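Local structure of SusD homolog (4F53) at residues D109-S114 with G171-Q176; A116-I121 with Y194-S199. The protein probably binds glycans, perhaps mucin O-glycans, at the outer membrane of Bacteroides ovatus as a SusD-family lipoprotein built on a TPR-like helical scaffold. All coordinates share one frame; numbering follows the deposited sequence.

Contact 1: D109-S114 with G171-Q176; sequences DELFLS and GKFGNQ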
ATOM      1  N   ASP A 109      25.291   1.609  18.622  1.00 67.08           N
ATOM      2  CA  ASP A 109      25.003   0.199  18.337  1.00 65.60           C
ATOM      3  C   ASP A 109      24.595   0.030  16.875  1.00 63.53           C
ATOM      4  O   ASP A 109      23.542   0.507  16.455  1.00 61.22           O
ATOM      5  CB  ASP A 109      23.903  -0.336  19.281  1.00 67.91           C
ATOM      6  CG  ASP A 109      23.526  -1.810  19.147  1.00 86.71           C
ATOM      7  OD1 ASP A 109      24.211  -2.543  18.395  1.00 89.57           O
ATOM      8  OD2 ASP A 109      22.571  -2.235  19.820  1.00 97.08           O
ATOM      9  N   GLU A 110      25.447  -0.672  16.124  1.00 57.98           N
ATOM     10  CA  GLU A 110      25.338  -0.977  14.706  1.00 55.31           C
ATOM     11  C   GLU A 110      23.987  -1.619  14.343  1.00 54.70           C
ATOM     12  O   GLU A 110      23.439  -1.312  13.285  1.00 52.38           O
ATOM     13  CB  GLU A 110      26.491  -1.910  14.316  1.00 57.71           C
ATOM     14  CG  GLU A 110      26.770  -1.997  12.824  1.00 71.18           C
ATOM     15  CD  GLU A 110      27.882  -2.952  12.420  1.00 92.50           C
ATOM     16  OE1 GLU A 110      28.238  -3.843  13.227  1.00 80.62           O
ATOM     17  OE2 GLU A 110      28.386  -2.816  11.281  1.00 86.47           O
ATOM     18  N   LEU A 111      23.454  -2.487  15.211  1.00 49.67           N
ATOM     19  CA  LEU A 111      22.198  -3.164  14.953  1.00 46.97           C
ATOM     20  C   LEU A 111      21.013  -2.179  15.022  1.00 53.58           C
ATOM     21  O   LEU A 111      20.145  -2.202  14.135  1.00 52.53           O
ATOM     22  CB  LEU A 111      22.013  -4.340  15.933  1.00 46.83           C
ATOM     23  CG  LEU A 111      20.703  -5.153  15.816  1.00 50.11           C
ATOM     24  CD1 LEU A 111      20.539  -5.774  14.436  1.00 48.06           C
ATOM     25  CD2 LEU A 111      20.654  -6.244  16.840  1.00 53.75           C
ATOM     26  N   PHE A 112      20.992  -1.304  16.047  1.00 51.24           N
ATOM     27  CA  PHE A 112      19.916  -0.335  16.247  1.00 50.20           C
ATOM     28  C   PHE A 112      19.951   0.778  15.200  1.00 49.46           C
ATOM     29  O   PHE A 112      18.902   1.265  14.795  1.00 47.31           O
ATOM     30  CB  PHE A 112      19.960   0.229  17.674  1.00 54.05           C
ATOM     31  CG  PHE A 112      19.067  -0.547  18.612  1.00 57.35           C
ATOM     32  CD1 PHE A 112      19.477  -1.772  19.140  1.00 63.10           C
ATOM     33  CD2 PHE A 112      17.789  -0.083  18.933  1.00 60.66           C
ATOM     34  CE1 PHE A 112      18.626  -2.514  19.979  1.00 65.10           C
ATOM     35  CE2 PHE A 112      16.946  -0.814  19.787  1.00 63.79           C
ATOM     36  CZ  PHE A 112      17.366  -2.027  20.298  1.00 62.98           C
ATOM     37  N   LEU A 113      21.143   1.148  14.737  1.00 46.03           N
ATOM     38  CA  LEU A 113      21.301   2.178  13.705  1.00 44.42           C
ATOM     39  C   LEU A 113      20.896   1.617  12.340  1.00 46.42           C
ATOM     40  O   LEU A 113      20.331   2.353  11.526  1.00 45.16           O
ATOM     41  CB  LEU A 113      22.740   2.716  13.678  1.00 45.39           C
ATOM     42  CG  LEU A 113      23.193   3.435  14.933  1.00 49.78           C
ATOM     43  CD1 LEU A 113      24.706   3.478  14.999  1.00 52.13           C
ATOM     44  CD2 LEU A 113      22.529   4.815  15.078  1.00 47.27           C
ATOM     45  N   SER A 114      21.130   0.302  12.123  1.00 41.20           N
ATOM     46  CA  SER A 114      20.753  -0.386  10.893  1.00 39.57           C
ATOM     47  C   SER A 114      19.239  -0.545  10.811  1.00 40.60           C
ATOM     48  O   SER A 114      18.654  -0.326   9.752  1.00 36.38           O
ATOM     49  CB  SER A 114      21.455  -1.735  10.796  1.00 43.00           C
ATOM     50  OG  SER A 114      22.818  -1.494  10.487  1.00 50.46           O
ATOM     51  N   GLY A 171      22.824  -9.891   8.726  1.00 45.17           N
ATOM     52  CA  GLY A 171      23.397 -11.201   8.428  1.00 45.79           C
ATOM     53  C   GLY A 171      24.451 -11.637   9.430  1.00 53.37           C
ATOM     54  O   GLY A 171      24.412 -12.783   9.884  1.00 53.98           O
ATOM     55  N   LYS A 172      25.388 -10.711   9.803  1.00 53.07           N
ATOM     56  CA  LYS A 172      26.457 -11.040  10.738  0.50 55.88           C
ATOM     57  C   LYS A 172      25.921 -11.260  12.161  1.00 62.22           C
ATOM     58  O   LYS A 172      26.518 -12.046  12.887  1.00 62.90           O
ATOM     59  CB  LYS A 172      27.620 -10.029  10.701  0.50 60.18           C
ATOM     60  CG  LYS A 172      27.374  -8.656  11.301  0.50 74.06           C
ATOM     61  CD  LYS A 172      28.598  -7.782  11.081  0.50 81.69           C
ATOM     62  CE  LYS A 172      28.764  -6.728  12.138  0.50 90.33           C
ATOM     63  NZ  LYS A 172      29.188  -7.298  13.445  0.50 98.10           N
ATOM     64  N   PHE A 173      24.780 -10.642  12.544  1.00 61.44           N
ATOM     65  CA  PHE A 173      24.169 -10.895  13.861  1.00 62.56           C
ATOM     66  C   PHE A 173      23.496 -12.274  13.869  1.00 71.32           C
ATOM     67  O   PHE A 173      23.299 -12.847  14.930  1.00 73.30           O
ATOM     68  CB  PHE A 173      23.204  -9.780  14.287  1.00 62.58           C
ATOM     69  CG  PHE A 173      23.977  -8.562  14.722  1.00 64.74           C
ATOM     70  CD1 PHE A 173      24.511  -8.478  16.001  1.00 69.28           C
ATOM     71  CD2 PHE A 173      24.253  -7.539  13.829  1.00 65.97           C
ATOM     72  CE1 PHE A 173      25.286  -7.383  16.379  1.00 71.21           C
ATOM     73  CE2 PHE A 173      25.036  -6.450  14.207  1.00 69.99           C
ATOM     74  CZ  PHE A 173      25.544  -6.377  15.479  1.00 69.85           C
ATOM     75  N   GLY A 174      23.230 -12.816  12.682  1.00 68.66           N
ATOM     76  CA  GLY A 174      22.685 -14.149  12.469  1.00 68.61           C
ATOM     77  C   GLY A 174      21.538 -14.558  13.359  1.00 72.82           C
ATOM     78  O   GLY A 174      20.428 -14.028  13.229  1.00 72.04           O
ATOM     79  N   ASN A 175      21.812 -15.507  14.267  1.00 70.54           N
ATOM     80  CA  ASN A 175      20.783 -16.041  15.153  1.00 70.85           C
ATOM     81  C   ASN A 175      20.753 -15.349  16.529  1.00 73.53           C
ATOM     82  O   ASN A 175      19.965 -15.747  17.395  1.00 73.36           O
ATOM     83  CB  ASN A 175      20.875 -17.563  15.260  1.00 77.02           C
ATOM     84  CG  ASN A 175      20.268 -18.232  14.036  1.00120.76           C
ATOM     85  OD1 ASN A 175      19.123 -17.944  13.621  1.00115.83           O
ATOM     86  ND2 ASN A 175      21.043 -19.106  13.399  1.00117.80           N
ATOM     87  N   GLN A 176      21.517 -14.245  16.677  1.00 68.62           N
ATOM     88  CA  GLN A 176      21.486 -13.415  17.885  1.00 68.25           C
ATOM     89  C   GLN A 176      20.182 -12.605  17.883  1.00 69.43           C
ATOM     90  O   GLN A 176      19.640 -12.271  16.820  1.00 68.06           O
ATOM     91  CB  GLN A 176      22.714 -12.481  17.999  1.00 70.46           C
ATOM     92  CG  GLN A 176      24.057 -13.206  18.118  1.00 86.96           C
ATOM     93  CD  GLN A 176      25.242 -12.270  18.277  1.00120.03           C
ATOM     94  OE1 GLN A 176      25.368 -11.240  17.603  1.00115.41           O
ATOM     95  NE2 GLN A 176      26.180 -12.641  19.139  1.00120.49           N
TER
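Leu111 lies against the Phe173 ring where two helices of the TPR-like helical part of the SusD fold meet, the first turn of helix 110-131 against the last turn of helix 152-173. The tight half of the contact is apolar. Leu111 CB sits over one face of the ring, 4.2 Å from the Phe173 centroid and offset toward the rim, a CH-pi contact. With Leu111 CG anti to the backbone N (chi1 179°), its CD1 reaches along the same ring to 4.2 Å from Phe173 CD2. Leu170 and Thr190 close in on the buried leucine, tying this end of the pair to helix 190-207.

The solvent side is looser and charged. Glu110, with its chain extended beyond CG, crosses the Lys172 chain at about a right angle. The bend at chi4 (72°) leaves Lys172 CE closest to Glu110 OE1, 3.1 Å away, while Lys172 NZ makes a long salt bridge of 3.6 Å to Glu110 OE1. Lys172 is modelled in two conformers, of which this is one, so the pairing is doubtful as a fixed contact.

Past Phe173 the chain leaves its helix at Gly174, whose positive phi suits glycine, and a type II' turn closes with Gln176 N bonded to Phe173 O. Across the contact, Asp109 is the N-cap of helix 110-131: its OD1 accepts from Leu111 N at 3.3 Å, from above the carboxylate plane. In the first turn that follows, Ser114 N and Ser114 OG reach Glu110 O from opposite faces of its plane, with Ser114 OG 2.9 Å from Glu110 O.

Contact 2: A116-I121 with Y194-S199; sequences AELYRI and YKFANS
Within the TPR-like helical core, helix 110-131 packs beside helix 190-207, and Leu118 is the side chain of helix 110-131 that reaches across. The backbones come closest at Leu118 and Ala197, whose CA atoms are 7.4 Å apart. Leu118 holds CG anti to its own N (chi1 179°), which carries the forked end across to the other helix, and the two methyls divide the work. CD2 approaches the Phe196 ring obliquely, 3.8 Å from Phe196 CD1, while CD1 lies 4.2 Å from Ala197 CB. No hydrogen bond crosses; the join is wholly apolar and buried. Leu163 of helix 152-173 and Trp193 also touch the leucine, and Phe196 makes edge-to-face contacts with Trp193 and Phe335.

Polar groups are settled elsewhere on each helix. Lys195 O accepts from both Ser199 N and Ser199 OG, the latter at 2.6 Å. On helix 110-131, Arg120 NE is hydrogen-bonded to Tyr97 OH, and the guanidinium makes a cation-pi contact with Tyr136. The salt bridge to Glu117 keeps the carboxylate at the guanidinium edge: Arg120 NH1 meets the syn lone pair of Glu117 OE2 at 2.9 Å, and that oxygen lies only 5° out of the guanidinium plane.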
ATOM      1  N   ALA A 116      17.043   1.446  12.452  1.00 39.84           N
ATOM      2  CA  ALA A 116      16.553   2.823  12.305  1.00 39.41           C
ATOM      3  C   ALA A 116      16.578   3.236  10.822  1.00 41.99           C
ATOM      4  O   ALA A 116      15.594   3.785  10.329  1.00 41.69           O
ATOM      5  CB  ALA A 116      17.398   3.778  13.146  1.00 41.25           C
ATOM      6  N   GLU A 117      17.675   2.905  10.106  1.00 38.05           N
ATOM      7  CA  GLU A 117      17.824   3.166   8.671  1.00 37.24           C
ATOM      8  C   GLU A 117      16.845   2.336   7.839  1.00 40.04           C
ATOM      9  O   GLU A 117      16.333   2.844   6.845  1.00 39.41           O
ATOM     10  CB  GLU A 117      19.260   2.889   8.195  1.00 39.32           C
ATOM     11  CG  GLU A 117      19.648   3.695   6.963  1.00 42.50           C
ATOM     12  CD  GLU A 117      19.660   5.199   7.172  1.00 54.15           C
ATOM     13  OE1 GLU A 117      19.893   5.646   8.320  1.00 45.02           O
ATOM     14  OE2 GLU A 117      19.424   5.933   6.185  1.00 39.96           O
ATOM     15  N   LEU A 118      16.596   1.067   8.229  1.00 35.64           N
ATOM     16  CA  LEU A 118      15.637   0.194   7.545  1.00 33.11           C
ATOM     17  C   LEU A 118      14.225   0.811   7.619  1.00 36.23           C
ATOM     18  O   LEU A 118      13.535   0.846   6.606  1.00 34.26           O
ATOM     19  CB  LEU A 118      15.651  -1.229   8.136  1.00 32.62           C
ATOM     20  CG  LEU A 118      14.665  -2.259   7.519  1.00 35.22           C
ATOM     21  CD1 LEU A 118      14.963  -2.518   6.054  1.00 34.06           C
ATOM     22  CD2 LEU A 118      14.699  -3.567   8.283  1.00 35.70           C
ATOM     23  N   TYR A 119      13.820   1.336   8.806  1.00 32.87           N
ATOM     24  CA  TYR A 119      12.517   1.972   9.014  1.00 31.59           C
ATOM     25  C   TYR A 119      12.420   3.224   8.172  1.00 36.71           C
ATOM     26  O   TYR A 119      11.405   3.416   7.516  1.00 37.10           O
ATOM     27  CB  TYR A 119      12.277   2.292  10.510  1.00 33.32           C
ATOM     28  CG  TYR A 119      12.366   1.089  11.433  1.00 33.01           C
ATOM     29  CD1 TYR A 119      12.047  -0.196  10.979  1.00 33.35           C
ATOM     30  CD2 TYR A 119      12.740   1.238  12.767  1.00 33.51           C
ATOM     31  CE1 TYR A 119      12.104  -1.298  11.831  1.00 32.32           C
ATOM     32  CE2 TYR A 119      12.822   0.136  13.621  1.00 33.62           C
ATOM     33  CZ  TYR A 119      12.483  -1.122  13.155  1.00 38.19           C
ATOM     34  OH  TYR A 119      12.573  -2.195  14.001  1.00 40.78           O
ATOM     35  N   ARG A 120      13.503   4.029   8.127  1.00 33.63           N
ATOM     36  CA  ARG A 120      13.616   5.231   7.291  1.00 33.24           C
ATOM     37  C   ARG A 120      13.375   4.910   5.812  1.00 36.33           C
ATOM     38  O   ARG A 120      12.606   5.608   5.166  1.00 34.34           O
ATOM     39  CB  ARG A 120      15.001   5.863   7.455  1.00 31.11           C
ATOM     40  CG  ARG A 120      15.072   7.240   6.865  1.00 26.42           C
ATOM     41  CD  ARG A 120      16.513   7.657   6.775  1.00 35.90           C
ATOM     42  NE  ARG A 120      16.621   8.974   6.161  1.00 44.03           N
ATOM     43  CZ  ARG A 120      17.712   9.431   5.570  1.00 57.91           C
ATOM     44  NH1 ARG A 120      18.801   8.676   5.499  1.00 48.17           N
ATOM     45  NH2 ARG A 120      17.723  10.642   5.036  1.00 47.17           N
ATOM     46  N   ILE A 121      14.023   3.840   5.287  1.00 33.04           N
ATOM     47  CA  ILE A 121      13.845   3.399   3.906  1.00 31.11           C
ATOM     48  C   ILE A 121      12.355   3.061   3.633  1.00 34.40           C
ATOM     49  O   ILE A 121      11.791   3.632   2.712  1.00 34.04           O
ATOM     50  CB  ILE A 121      14.801   2.230   3.553  1.00 31.85           C
ATOM     51  CG1 ILE A 121      16.254   2.743   3.557  1.00 32.95           C
ATOM     52  CG2 ILE A 121      14.426   1.627   2.182  1.00 29.36           C
ATOM     53  CD1 ILE A 121      17.353   1.691   3.510  1.00 29.21           C
ATOM     54  N   TYR A 194      16.368  -9.840   8.712  1.00 31.59           N
ATOM     55  CA  TYR A 194      17.240 -10.179   7.581  1.00 30.86           C
ATOM     56  C   TYR A 194      16.373 -10.552   6.389  1.00 33.79           C
ATOM     57  O   TYR A 194      16.610 -10.051   5.293  1.00 33.11           O
ATOM     58  CB  TYR A 194      18.194 -11.340   7.954  1.00 32.65           C
ATOM     59  CG  TYR A 194      19.127 -11.752   6.834  1.00 35.17           C
ATOM     60  CD1 TYR A 194      20.276 -11.015   6.550  1.00 38.45           C
ATOM     61  CD2 TYR A 194      18.860 -12.875   6.050  1.00 34.92           C
ATOM     62  CE1 TYR A 194      21.140 -11.389   5.520  1.00 39.62           C
ATOM     63  CE2 TYR A 194      19.711 -13.248   5.004  1.00 35.57           C
ATOM     64  CZ  TYR A 194      20.856 -12.507   4.751  1.00 42.35           C
ATOM     65  OH  TYR A 194      21.715 -12.860   3.736  1.00 41.94           O
ATOM     66  N   LYS A 195      15.347 -11.414   6.614  1.00 29.63           N
ATOM     67  CA  LYS A 195      14.398 -11.838   5.573  1.00 27.97           C
ATOM     68  C   LYS A 195      13.559 -10.675   5.099  1.00 31.75           C
ATOM     69  O   LYS A 195      13.307 -10.567   3.906  1.00 32.05           O
ATOM     70  CB  LYS A 195      13.470 -12.967   6.080  1.00 29.06           C
ATOM     71  CG  LYS A 195      14.217 -14.263   6.382  1.00 23.84           C
ATOM     72  CD  LYS A 195      13.226 -15.370   6.604  1.00 36.25           C
ATOM     73  CE  LYS A 195      13.835 -16.510   7.370  1.00 45.76           C
ATOM     74  NZ  LYS A 195      12.860 -17.619   7.528  1.00 51.91           N
ATOM     75  N   PHE A 196      13.133  -9.791   6.028  1.00 29.04           N
ATOM     76  CA  PHE A 196      12.331  -8.596   5.724  1.00 27.19           C
ATOM     77  C   PHE A 196      13.135  -7.664   4.801  1.00 32.06           C
ATOM     78  O   PHE A 196      12.593  -7.218   3.790  1.00 32.15           O
ATOM     79  CB  PHE A 196      11.932  -7.870   7.043  1.00 28.05           C
ATOM     80  CG  PHE A 196      11.147  -6.582   6.900  1.00 26.23           C
ATOM     81  CD1 PHE A 196      11.789  -5.385   6.594  1.00 29.34           C
ATOM     82  CD2 PHE A 196       9.770  -6.568   7.075  1.00 25.92           C
ATOM     83  CE1 PHE A 196      11.054  -4.197   6.441  1.00 31.17           C
ATOM     84  CE2 PHE A 196       9.038  -5.381   6.953  1.00 29.07           C
ATOM     85  CZ  PHE A 196       9.682  -4.201   6.650  1.00 28.67           C
ATOM     86  N   ALA A 197      14.425  -7.373   5.163  1.00 29.74           N
ATOM     87  CA  ALA A 197      15.317  -6.490   4.412  1.00 28.70           C
ATOM     88  C   ALA A 197      15.561  -7.015   2.984  1.00 31.97           C
ATOM     89  O   ALA A 197      15.458  -6.225   2.041  1.00 32.33           O
ATOM     90  CB  ALA A 197      16.626  -6.302   5.149  1.00 29.89           C
ATOM     91  N   ASN A 198      15.801  -8.328   2.804  1.00 26.23           N
ATOM     92  CA  ASN A 198      15.963  -8.887   1.452  1.00 26.08           C
ATOM     93  C   ASN A 198      14.639  -8.847   0.669  1.00 30.06           C
ATOM     94  O   ASN A 198      14.644  -8.639  -0.539  1.00 29.32           O
ATOM     95  CB  ASN A 198      16.494 -10.311   1.499  1.00 26.79           C
ATOM     96  CG  ASN A 198      17.966 -10.363   1.735  1.00 39.75           C
ATOM     97  OD1 ASN A 198      18.754  -9.755   0.999  1.00 37.37           O
ATOM     98  ND2 ASN A 198      18.361 -11.081   2.774  1.00 34.50           N
ATOM     99  N   SER A 199      13.499  -9.017   1.368  1.00 26.73           N
ATOM    100  CA  SER A 199      12.156  -8.961   0.770  1.00 24.47           C
ATOM    101  C   SER A 199      11.867  -7.537   0.289  1.00 29.72           C
ATOM    102  O   SER A 199      11.265  -7.368  -0.768  1.00 28.86           O
ATOM    103  CB  SER A 199      11.120  -9.419   1.785  1.00 23.96           C
ATOM    104  OG  SER A 199      11.399 -10.772   2.120  1.00 29.14           O
TER

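Overall arrangement
Both contacts draw on helix 110-131, contact 1 at its first turn and contact 2 further along. Their partners, helices 152-173 and 190-207, follow each other in the chain, and each packs on helix 110-131, with the contact centres about 12 Å apart. Contact 1 is peripheral, its centre about 28 Å from that of the chain, and mixes a leucine-on-ring contact with a charged pair facing solvent. Contact 2, about 16 Å from the chain centre, is buried and carries aliphatic and aromatic carbon alone across its interface. The two also touch directly, Gly171 N packing 3.5 Å from Tyr194 CD1.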